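Local coordinates for protein Poly(Beta-D-mannuronate) lyase (Pseudopedobacter saltans, PDB 7O79) that probably cleaves alginate as a poly(beta-D-mannuronate) lyase of polysaccharide lyase family 6, on a parallel beta-helix scaffold, at residues Q141-N146 and C159-I164; E173-W178 and N198-A203; M208-L213 and N223-T228; G230-R235 and N245-E250. All coordinates share one frame; numbering follows the deposited sequence.

Contact 1 (Q141-N146 and C159-I164); sequences QPLVGN and CYFKDI
Leu143 pushes a forked tip between Phe161 and Ile164, and each prong finds its own seat. One methyl, CD1, meets the end of the isoleucine, with Leu143 CD1 3.6 Å from Ile164 CD1. The other lies in the plane of the Phe161 ring at its edge, where Leu143 CD2 is 3.8 Å from Phe161 CE2. With CG anti to the backbone N (chi1 -161°), the Leu143 fork points at the other segment. The same ring corner is also a bump in a second hollow: Phe161 CE2 pokes into the notch between Leu143 CD2 and Val144 CG2, the latter 4.0 Å away and approaching obliquely. The side chains of Val144 and Phe161 cross at about a right angle. This is the interior of a parallel beta-helix, where one coil is packed from within: strand 144-146 contributes one wall and strand 155-162 another, and no hydrogen bond joins the two segments. Phe161 continues the packing along the helix, its ring meeting those of Phe134 and Phe200 with planes about 15° and 20° apart. Phe175 meets it much more steeply, while Leu143 also touches Phe134 and Val144 touches Phe122.

Contact 2 (E173-W178 and N198-A203); sequences EIFRIW and NLFERA
Ile174 O accepts a backbone hydrogen bond from Val144 N, fixing to the preceding coil the residue with the largest share of this contact. Its side chain is spread over two partners. The branch methyl abuts the edge of a ring, Ile174 CG2 lying 3.7 Å from Phe200 CE2, near the ring plane, and the two side chains slide past each other in opposite directions. The longer branch, with CG1 anti to the carbonyl carbon (chi1 -53°), runs toward the backbone of Ala203 instead; Ile174 CD1 comes within 3.3 Å of Ala203 O, and Ile174 CG1 is 4.1 Å from Ala203 CB. Cut back to an alanine here, the side chain would probably leave a gap beside the Phe200 edge and strip the CD1 methyl from over Ala203 O. Phe175 brings CE1 to the edge of the Phe200 ring, with Phe175 CE1 3.7 Å from Phe200 CZ, and the two side chains cross obliquely. No hydrogen bond spans the segments; the contact is apolar packing inside a coil of the beta-helix. Strand 175-177 runs parallel between strands 144-146 and 209-214, while strand 194-201 is flanked by strands 155-162 and 219-226, placing the contact between two walls of the solenoid.

Contact 3 (M208-L213 and N223-T228); sequences MEIISL and NTVIST
The interior of one coil of the beta-helix is closed where Ile210, at a corner of the chain, reaches Val225 and Thr228 on another wall. A single methyl does most of the work: Ile210 CD1 is 3.5 Å from Thr228 CG2 and 3.8 Å from Val225 CG1. Past Thr228 the isoleucine crosses obliquely, with Ile210 CG1 also 3.8 Å from Thr228 CG2; with Val225 it slides past in the opposite direction. Thr228 divides its two branches by character: chi1 -57° sets OG1 beside the backbone N and CG2 anti to it, facing the apolar interior. Thr228 OG1 bends back and donates to Ile226 O at 2.9 Å, from well above the carbonyl plane rather than on a lone pair. The same hydroxyl takes a weak hydrogen bond from Ala203 N of the preceding coil. With an alanine here, Ile210 CD1 would probably face a gap, and Ile226 O and Ala203 N would lose their hydroxyl partner. Across the corner, Ser212 OG donates to Glu209 OE2 at 2.6 Å, nearly along its C-O axis. Strand 209-214 lies parallel between strands 175-177 and 230-236, and strand 219-226 between strands 194-201 and 241-248.

Contact 4 (G230-R235 and N245-E250); sequences GGIVGR and NFIFGE
Ile232 and Ile247 adopt the same shape, with CG1 anti to the carbonyl carbon (chi1 -65° and -58°) and the chain then extended, chi2 172° in Ile232, so each sends its end methyl across the interior. The two methyls meet tip to tip, Ile232 CD1 lying 3.9 Å from Ile247 CD1, while the side chains as a whole cross obliquely. Ile232 CD1 also lies loosely near the amide of Asn245, 4.4 Å from Asn245 CG. The segments share no hydrogen bond, and only about 105 Å² is buried between them, a light apolar touch across the beta-helix core. The Asn245 amide is held by other groups: OD1 accepts from Asn223 N, and ND2 donates to Val220 O and to Asn270 OD1 on the following coil. Asn198, Asn223, Asn245 and Asn270 form a row of inward asparagines, one a coil, of a kind known from beta-helices, which ties successive turns together. This grip probably fixes the amide's rotation. Strand 230-236 runs parallel between strands 209-214 and 255-260, and strand 241-248 between strands 219-226 and 266-273, whose Val272 touches Ile247.

In the fold
The four contacts come in series along the chain, and they mark four successive coils of the parallel beta-helix. In every one the first segment lies on the wall made of strands 144-146, 175-177, 209-214 and 230-236, and the second on that of strands 155-162, 194-201, 219-226 and 241-248. Centres of neighbouring contacts are only about 4 to 5 Å apart, and each touches the next; contacts 1 and 4 are about 14 Å apart between centres. Backbone hydrogen bonds link coil to coil, while side chains fill each coil from inside, giving the elongated scaffold a core that includes phenylalanines at contacts 1 and 2 and is mainly aliphatic at contacts 3 and 4.

Contact 1 (Q141-N146 and C159-I164)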
# COMPACT_ATOMS: atom_id res chain seq x y z
N GLN A 141 -8.66 10.93 -1.00
CA GLN A 141 -8.43 9.79 -1.90
C GLN A 141 -6.99 9.29 -1.80
O GLN A 141 -6.06 10.09 -1.65
CB GLN A 141 -8.79 10.12 -3.35
CG GLN A 141 -10.28 10.31 -3.51
CD GLN A 141 -11.03 9.02 -3.28
OE1 GLN A 141 -11.64 8.81 -2.24
NE2 GLN A 141 -11.12 8.21 -4.33
N PRO A 142 -6.79 7.98 -1.86
CA PRO A 142 -5.43 7.44 -1.85
C PRO A 142 -4.59 8.04 -2.97
O PRO A 142 -5.10 8.45 -4.01
CB PRO A 142 -5.64 5.94 -2.04
CG PRO A 142 -7.05 5.67 -1.64
CD PRO A 142 -7.83 6.95 -1.89
N LEU A 143 -3.28 8.10 -2.73
CA LEU A 143 -2.37 8.51 -3.80
C LEU A 143 -2.39 7.49 -4.94
O LEU A 143 -2.56 7.84 -6.11
CB LEU A 143 -0.96 8.69 -3.22
CG LEU A 143 0.01 9.54 -4.04
CD1 LEU A 143 1.03 10.22 -3.13
CD2 LEU A 143 0.72 8.71 -5.10
N VAL A 144 -2.25 6.21 -4.59
CA VAL A 144 -2.32 5.11 -5.55
C VAL A 144 -3.47 4.22 -5.13
O VAL A 144 -3.52 3.79 -3.97
CB VAL A 144 -1.01 4.30 -5.62
CG1 VAL A 144 -1.18 3.12 -6.57
CG2 VAL A 144 0.14 5.16 -6.07
N GLY A 145 -4.37 3.92 -6.06
CA GLY A 145 -5.44 2.98 -5.81
C GLY A 145 -5.48 1.82 -6.79
O GLY A 145 -5.11 1.96 -7.95
N ASN A 146 -5.98 0.69 -6.31
CA ASN A 146 -6.31 -0.44 -7.18
C ASN A 146 -7.79 -0.73 -7.04
O ASN A 146 -8.31 -0.85 -5.93
CB ASN A 146 -5.47 -1.69 -6.85
CG ASN A 146 -5.63 -2.78 -7.90
OD1 ASN A 146 -5.10 -2.67 -9.01
ND2 ASN A 146 -6.32 -3.87 -7.54
N CYS A 159 9.50 3.57 -7.20
CA CYS A 159 8.93 4.90 -7.16
C CYS A 159 9.30 5.60 -5.85
O CYS A 159 9.81 5.01 -4.90
CB CYS A 159 7.41 4.85 -7.34
SG CYS A 159 6.94 4.37 -9.03
N TYR A 160 9.04 6.90 -5.83
CA TYR A 160 9.42 7.77 -4.73
C TYR A 160 8.20 8.56 -4.28
O TYR A 160 7.61 9.30 -5.08
CB TYR A 160 10.56 8.69 -5.19
CG TYR A 160 11.20 9.55 -4.12
CD1 TYR A 160 11.19 9.17 -2.78
CD2 TYR A 160 11.85 10.74 -4.46
CE1 TYR A 160 11.80 9.95 -1.81
CE2 TYR A 160 12.46 11.53 -3.49
CZ TYR A 160 12.43 11.13 -2.18
OH TYR A 160 13.04 11.91 -1.23
N PHE A 161 7.81 8.41 -3.01
CA PHE A 161 6.66 9.10 -2.44
C PHE A 161 7.14 9.98 -1.29
O PHE A 161 7.57 9.46 -0.25
CB PHE A 161 5.57 8.12 -1.98
CG PHE A 161 5.19 7.10 -3.02
CD1 PHE A 161 5.92 5.93 -3.17
CD2 PHE A 161 4.10 7.33 -3.86
CE1 PHE A 161 5.57 4.99 -4.13
CE2 PHE A 161 3.74 6.39 -4.83
CZ PHE A 161 4.49 5.22 -4.97
N LYS A 162 7.06 11.29 -1.47
CA LYS A 162 7.76 12.24 -0.62
C LYS A 162 6.83 13.35 -0.16
O LYS A 162 6.09 13.92 -0.96
CB LYS A 162 8.94 12.86 -1.37
CG LYS A 162 9.68 13.91 -0.57
CD LYS A 162 10.80 14.53 -1.38
CE LYS A 162 11.93 15.04 -0.49
NZ LYS A 162 12.91 15.85 -1.27
N ASP A 163 6.92 13.69 1.13
CA ASP A 163 6.24 14.86 1.71
C ASP A 163 4.76 14.88 1.36
O ASP A 163 4.26 15.78 0.68
CB ASP A 163 6.90 16.17 1.27
CG ASP A 163 8.37 16.27 1.64
OD1 ASP A 163 8.77 15.73 2.69
OD2 ASP A 163 9.11 16.93 0.90
N ILE A 164 4.06 13.85 1.82
CA ILE A 164 2.62 13.81 1.67
C ILE A 164 2.10 14.40 2.97
O ILE A 164 2.16 13.73 4.02
CB ILE A 164 2.10 12.39 1.40
CG1 ILE A 164 2.89 11.74 0.24
CG2 ILE A 164 0.59 12.41 1.13
CD1 ILE A 164 2.87 12.49 -1.08

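Contact 2 (E173-W178 and N198-A203)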
# COMPACT_ATOMS: atom_id res chain seq x y z
N GLU A 173 -4.57 7.29 2.28
CA GLU A 173 -3.50 6.31 2.21
C GLU A 173 -2.55 6.65 1.07
O GLU A 173 -2.88 7.40 0.15
CB GLU A 173 -4.07 4.90 1.99
CG GLU A 173 -5.09 4.45 3.04
CD GLU A 173 -6.52 4.84 2.70
OE1 GLU A 173 -7.44 4.21 3.27
OE2 GLU A 173 -6.73 5.76 1.88
N ILE A 174 -1.34 6.08 1.13
CA ILE A 174 -0.50 6.18 -0.06
C ILE A 174 -0.90 5.13 -1.09
O ILE A 174 -0.97 5.42 -2.29
CB ILE A 174 0.99 6.08 0.31
CG1 ILE A 174 1.35 7.10 1.40
CG2 ILE A 174 1.85 6.33 -0.93
CD1 ILE A 174 0.80 8.53 1.15
N PHE A 175 -1.22 3.91 -0.63
CA PHE A 175 -1.71 2.81 -1.45
C PHE A 175 -2.96 2.24 -0.81
O PHE A 175 -2.95 1.95 0.39
CB PHE A 175 -0.67 1.69 -1.57
CG PHE A 175 0.50 1.98 -2.49
CD1 PHE A 175 1.61 2.67 -2.04
CD2 PHE A 175 0.51 1.48 -3.79
CE1 PHE A 175 2.71 2.91 -2.89
CE2 PHE A 175 1.60 1.70 -4.65
CZ PHE A 175 2.70 2.41 -4.19
N ARG A 176 -4.03 2.06 -1.58
CA ARG A 176 -5.20 1.31 -1.14
C ARG A 176 -5.53 0.26 -2.20
O ARG A 176 -5.87 0.62 -3.34
CB ARG A 176 -6.40 2.23 -0.86
CG ARG A 176 -7.65 1.48 -0.39
CD ARG A 176 -8.85 2.40 -0.06
NE ARG A 176 -9.40 3.06 -1.25
CZ ARG A 176 -10.10 4.19 -1.22
NH1 ARG A 176 -10.38 4.78 -0.06
NH2 ARG A 176 -10.55 4.71 -2.35
N ILE A 177 -5.43 -1.02 -1.85
CA ILE A 177 -5.52 -2.13 -2.81
C ILE A 177 -6.82 -2.89 -2.59
O ILE A 177 -6.90 -3.79 -1.75
CB ILE A 177 -4.32 -3.08 -2.73
CG1 ILE A 177 -3.01 -2.30 -2.61
CG2 ILE A 177 -4.34 -4.06 -3.92
CD1 ILE A 177 -2.75 -1.38 -3.80
N TRP A 178 -7.82 -2.58 -3.41
CA TRP A 178 -9.03 -3.37 -3.45
C TRP A 178 -8.83 -4.55 -4.40
O TRP A 178 -7.84 -4.63 -5.14
CB TRP A 178 -10.21 -2.54 -3.94
CG TRP A 178 -10.70 -1.48 -2.98
CD1 TRP A 178 -10.69 -1.52 -1.61
CD2 TRP A 178 -11.29 -0.23 -3.35
NE1 TRP A 178 -11.24 -0.35 -1.10
CE2 TRP A 178 -11.61 0.45 -2.15
CE3 TRP A 178 -11.58 0.38 -4.58
CZ2 TRP A 178 -12.21 1.72 -2.14
CZ3 TRP A 178 -12.18 1.65 -4.57
CH2 TRP A 178 -12.49 2.30 -3.36
N ASN A 198 10.05 0.49 -3.32
CA ASN A 198 9.74 1.91 -3.33
C ASN A 198 10.31 2.58 -2.08
O ASN A 198 10.54 1.94 -1.05
CB ASN A 198 8.23 2.15 -3.39
CG ASN A 198 7.59 1.51 -4.59
OD1 ASN A 198 7.76 1.97 -5.72
ND2 ASN A 198 6.90 0.40 -4.36
N LEU A 199 10.51 3.89 -2.18
CA LEU A 199 10.98 4.73 -1.08
C LEU A 199 9.86 5.67 -0.64
O LEU A 199 9.33 6.44 -1.44
CB LEU A 199 12.21 5.53 -1.50
CG LEU A 199 12.79 6.49 -0.46
CD1 LEU A 199 13.22 5.77 0.81
CD2 LEU A 199 13.97 7.25 -1.04
N PHE A 200 9.56 5.68 0.65
CA PHE A 200 8.59 6.58 1.22
C PHE A 200 9.34 7.50 2.21
O PHE A 200 10.05 7.02 3.05
CB PHE A 200 7.51 5.84 1.98
CG PHE A 200 6.72 4.86 1.18
CD1 PHE A 200 7.23 3.63 0.87
CD2 PHE A 200 5.44 5.14 0.82
CE1 PHE A 200 6.49 2.73 0.16
CE2 PHE A 200 4.70 4.24 0.11
CZ PHE A 200 5.22 3.04 -0.22
N GLU A 201 9.20 8.80 2.06
CA GLU A 201 9.81 9.72 2.99
C GLU A 201 8.81 10.77 3.42
O GLU A 201 8.42 11.57 2.63
CB GLU A 201 11.01 10.36 2.37
CG GLU A 201 11.81 11.23 3.30
CD GLU A 201 13.27 10.92 3.23
OE1 GLU A 201 13.67 10.25 2.27
OE2 GLU A 201 14.01 11.34 4.13
N ARG A 202 8.50 10.80 4.69
CA ARG A 202 7.48 11.68 5.22
C ARG A 202 6.19 11.64 4.38
O ARG A 202 5.58 12.63 4.14
CB ARG A 202 8.01 13.10 5.42
CG ARG A 202 8.94 13.16 6.61
CD ARG A 202 10.02 14.20 6.49
NE ARG A 202 10.67 14.41 7.78
CZ ARG A 202 11.82 13.89 8.20
NH1 ARG A 202 12.55 13.10 7.46
NH2 ARG A 202 12.24 14.18 9.40
N ALA A 203 5.81 10.44 3.98
CA ALA A 203 4.62 10.20 3.14
C ALA A 203 3.38 10.01 4.01
O ALA A 203 2.64 9.03 3.88
CB ALA A 203 4.85 9.01 2.22

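Contact 3 (M208-L213 and N223-T228)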
# COMPACT_ATOMS: atom_id res chain seq x y z
N MET A 208 -2.21 6.89 9.26
CA MET A 208 -2.80 5.69 9.83
C MET A 208 -2.33 4.48 9.04
O MET A 208 -1.49 3.72 9.52
CB MET A 208 -4.33 5.78 9.82
CG MET A 208 -4.82 7.12 10.34
SD MET A 208 -6.60 7.30 10.40
CE MET A 208 -6.67 9.01 10.99
N GLU A 209 -2.85 4.31 7.83
CA GLU A 209 -2.44 3.22 6.96
C GLU A 209 -1.68 3.83 5.80
O GLU A 209 -2.28 4.45 4.92
CB GLU A 209 -3.65 2.41 6.51
CG GLU A 209 -4.46 1.91 7.68
CD GLU A 209 -5.56 0.93 7.28
OE1 GLU A 209 -6.54 0.78 8.06
OE2 GLU A 209 -5.45 0.32 6.20
N ILE A 210 -0.35 3.71 5.84
CA ILE A 210 0.48 4.13 4.71
C ILE A 210 0.12 3.30 3.49
O ILE A 210 -0.17 3.83 2.40
CB ILE A 210 1.98 3.96 5.05
CG1 ILE A 210 2.37 4.80 6.27
CG2 ILE A 210 2.84 4.35 3.82
CD1 ILE A 210 3.78 4.46 6.80
N ILE A 211 0.18 1.98 3.65
CA ILE A 211 -0.28 1.00 2.68
C ILE A 211 -1.48 0.30 3.30
O ILE A 211 -1.45 -0.07 4.48
CB ILE A 211 0.84 -0.00 2.34
CG1 ILE A 211 1.91 0.69 1.48
CG2 ILE A 211 0.28 -1.24 1.61
CD1 ILE A 211 3.25 -0.06 1.40
N SER A 212 -2.56 0.18 2.54
CA SER A 212 -3.78 -0.46 3.02
C SER A 212 -4.13 -1.57 2.04
O SER A 212 -4.64 -1.31 0.95
CB SER A 212 -4.91 0.55 3.17
OG SER A 212 -6.08 -0.07 3.68
N LEU A 213 -3.85 -2.82 2.44
CA LEU A 213 -4.27 -3.99 1.68
C LEU A 213 -5.70 -4.36 2.08
O LEU A 213 -5.98 -4.61 3.25
CB LEU A 213 -3.33 -5.16 1.91
CG LEU A 213 -1.83 -4.85 1.75
CD1 LEU A 213 -0.99 -6.11 1.91
CD2 LEU A 213 -1.59 -4.22 0.37
N ASN A 223 10.51 -2.37 0.32
CA ASN A 223 10.27 -0.93 0.39
C ASN A 223 11.01 -0.32 1.58
O ASN A 223 11.22 -0.98 2.60
CB ASN A 223 8.78 -0.65 0.52
CG ASN A 223 7.98 -1.17 -0.65
OD1 ASN A 223 7.96 -0.56 -1.73
ND2 ASN A 223 7.36 -2.34 -0.47
N THR A 224 11.36 0.95 1.45
CA THR A 224 11.99 1.70 2.53
C THR A 224 11.05 2.83 2.95
O THR A 224 10.67 3.66 2.11
CB THR A 224 13.36 2.25 2.08
OG1 THR A 224 14.27 1.16 1.90
CG2 THR A 224 13.94 3.19 3.13
N VAL A 225 10.65 2.84 4.22
CA VAL A 225 9.69 3.81 4.75
C VAL A 225 10.38 4.63 5.83
O VAL A 225 10.64 4.12 6.93
CB VAL A 225 8.42 3.14 5.29
CG1 VAL A 225 7.47 4.17 5.80
CG2 VAL A 225 7.75 2.27 4.21
N ILE A 226 10.63 5.90 5.56
CA ILE A 226 11.45 6.75 6.41
C ILE A 226 10.57 7.82 7.04
O ILE A 226 9.91 8.59 6.33
CB ILE A 226 12.61 7.38 5.63
CG1 ILE A 226 13.57 6.29 5.13
CG2 ILE A 226 13.37 8.37 6.52
CD1 ILE A 226 14.77 6.83 4.36
N SER A 227 10.52 7.83 8.38
CA SER A 227 9.93 8.93 9.16
C SER A 227 8.50 9.26 8.72
O SER A 227 8.15 10.42 8.48
CB SER A 227 10.82 10.17 9.07
OG SER A 227 10.31 11.23 9.86
N THR A 228 7.66 8.23 8.63
CA THR A 228 6.31 8.39 8.09
C THR A 228 5.28 7.97 9.12
O THR A 228 5.40 6.90 9.73
CB THR A 228 6.12 7.60 6.79
OG1 THR A 228 7.09 8.01 5.83
CG2 THR A 228 4.70 7.80 6.23

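Contact 4 (G230-R235 and N245-E250)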
# COMPACT_ATOMS: atom_id res chain seq x y z
N GLY A 230 1.92 6.45 10.54
CA GLY A 230 1.16 5.29 10.11
C GLY A 230 2.04 4.06 9.95
O GLY A 230 3.23 4.06 10.28
N GLY A 231 1.42 3.00 9.42
CA GLY A 231 2.10 1.73 9.24
C GLY A 231 1.68 1.05 7.95
O GLY A 231 0.83 1.56 7.20
N ILE A 232 2.30 -0.10 7.69
CA ILE A 232 1.95 -0.95 6.56
C ILE A 232 0.89 -1.92 7.05
O ILE A 232 1.13 -2.66 8.00
CB ILE A 232 3.18 -1.71 6.02
CG1 ILE A 232 4.21 -0.74 5.44
CG2 ILE A 232 2.74 -2.71 4.94
CD1 ILE A 232 5.54 -1.42 5.06
N VAL A 233 -0.30 -1.89 6.44
CA VAL A 233 -1.46 -2.52 7.05
C VAL A 233 -2.13 -3.47 6.05
O VAL A 233 -2.52 -3.06 4.95
CB VAL A 233 -2.47 -1.47 7.57
CG1 VAL A 233 -3.71 -2.14 8.11
CG2 VAL A 233 -1.82 -0.62 8.65
N GLY A 234 -2.26 -4.74 6.45
CA GLY A 234 -3.25 -5.63 5.87
C GLY A 234 -4.60 -5.42 6.56
O GLY A 234 -4.85 -6.00 7.62
N ARG A 235 -5.44 -4.56 6.02
CA ARG A 235 -6.72 -4.24 6.66
C ARG A 235 -7.77 -5.32 6.42
O ARG A 235 -8.51 -5.69 7.35
CB ARG A 235 -7.25 -2.90 6.16
CG ARG A 235 -8.66 -2.55 6.64
CD ARG A 235 -8.77 -2.45 8.16
NE ARG A 235 -10.14 -2.13 8.56
CZ ARG A 235 -11.12 -3.02 8.70
NH1 ARG A 235 -10.88 -4.33 8.54
NH2 ARG A 235 -12.34 -2.60 9.05
N ASN A 245 11.11 -5.34 4.00
CA ASN A 245 10.91 -3.90 4.06
C ASN A 245 11.76 -3.30 5.16
O ASN A 245 12.18 -3.98 6.10
CB ASN A 245 9.44 -3.54 4.30
CG ASN A 245 8.52 -4.07 3.22
OD1 ASN A 245 8.43 -3.49 2.13
ND2 ASN A 245 7.81 -5.18 3.51
N PHE A 246 12.04 -2.00 5.03
CA PHE A 246 12.79 -1.25 6.03
C PHE A 246 11.92 -0.10 6.50
O PHE A 246 11.52 0.74 5.69
CB PHE A 246 14.10 -0.71 5.47
CG PHE A 246 15.13 -1.77 5.16
CD1 PHE A 246 16.07 -2.13 6.11
CD2 PHE A 246 15.19 -2.35 3.90
CE1 PHE A 246 17.04 -3.08 5.83
CE2 PHE A 246 16.16 -3.31 3.62
CZ PHE A 246 17.08 -3.66 4.58
N ILE A 247 11.63 -0.06 7.78
CA ILE A 247 10.86 1.04 8.34
C ILE A 247 11.78 1.75 9.33
O ILE A 247 12.05 1.25 10.42
CB ILE A 247 9.55 0.56 8.99
CG1 ILE A 247 8.72 -0.18 7.93
CG2 ILE A 247 8.74 1.72 9.56
CD1 ILE A 247 7.39 -0.70 8.43
N PHE A 248 12.29 2.92 8.92
CA PHE A 248 13.15 3.77 9.75
C PHE A 248 12.29 4.93 10.24
O PHE A 248 12.19 5.96 9.58
CB PHE A 248 14.36 4.27 8.98
CG PHE A 248 15.27 3.19 8.48
CD1 PHE A 248 16.15 2.55 9.33
CD2 PHE A 248 15.27 2.84 7.14
CE1 PHE A 248 16.99 1.55 8.87
CE2 PHE A 248 16.12 1.84 6.67
CZ PHE A 248 16.99 1.19 7.54
N GLY A 249 11.67 4.76 11.41
CA GLY A 249 10.75 5.77 11.89
C GLY A 249 11.39 7.08 12.31
O GLY A 249 10.70 8.10 12.36
N GLU A 250 12.68 7.08 12.61
CA GLU A 250 13.35 8.29 13.09
C GLU A 250 12.53 8.96 14.19
O GLU A 250 12.43 10.18 14.27
CB GLU A 250 13.62 9.26 11.93
CG GLU A 250 14.63 8.73 10.93
CD GLU A 250 14.88 9.70 9.78
OE1 GLU A 250 15.66 9.35 8.86
OE2 GLU A 250 14.30 10.81 9.80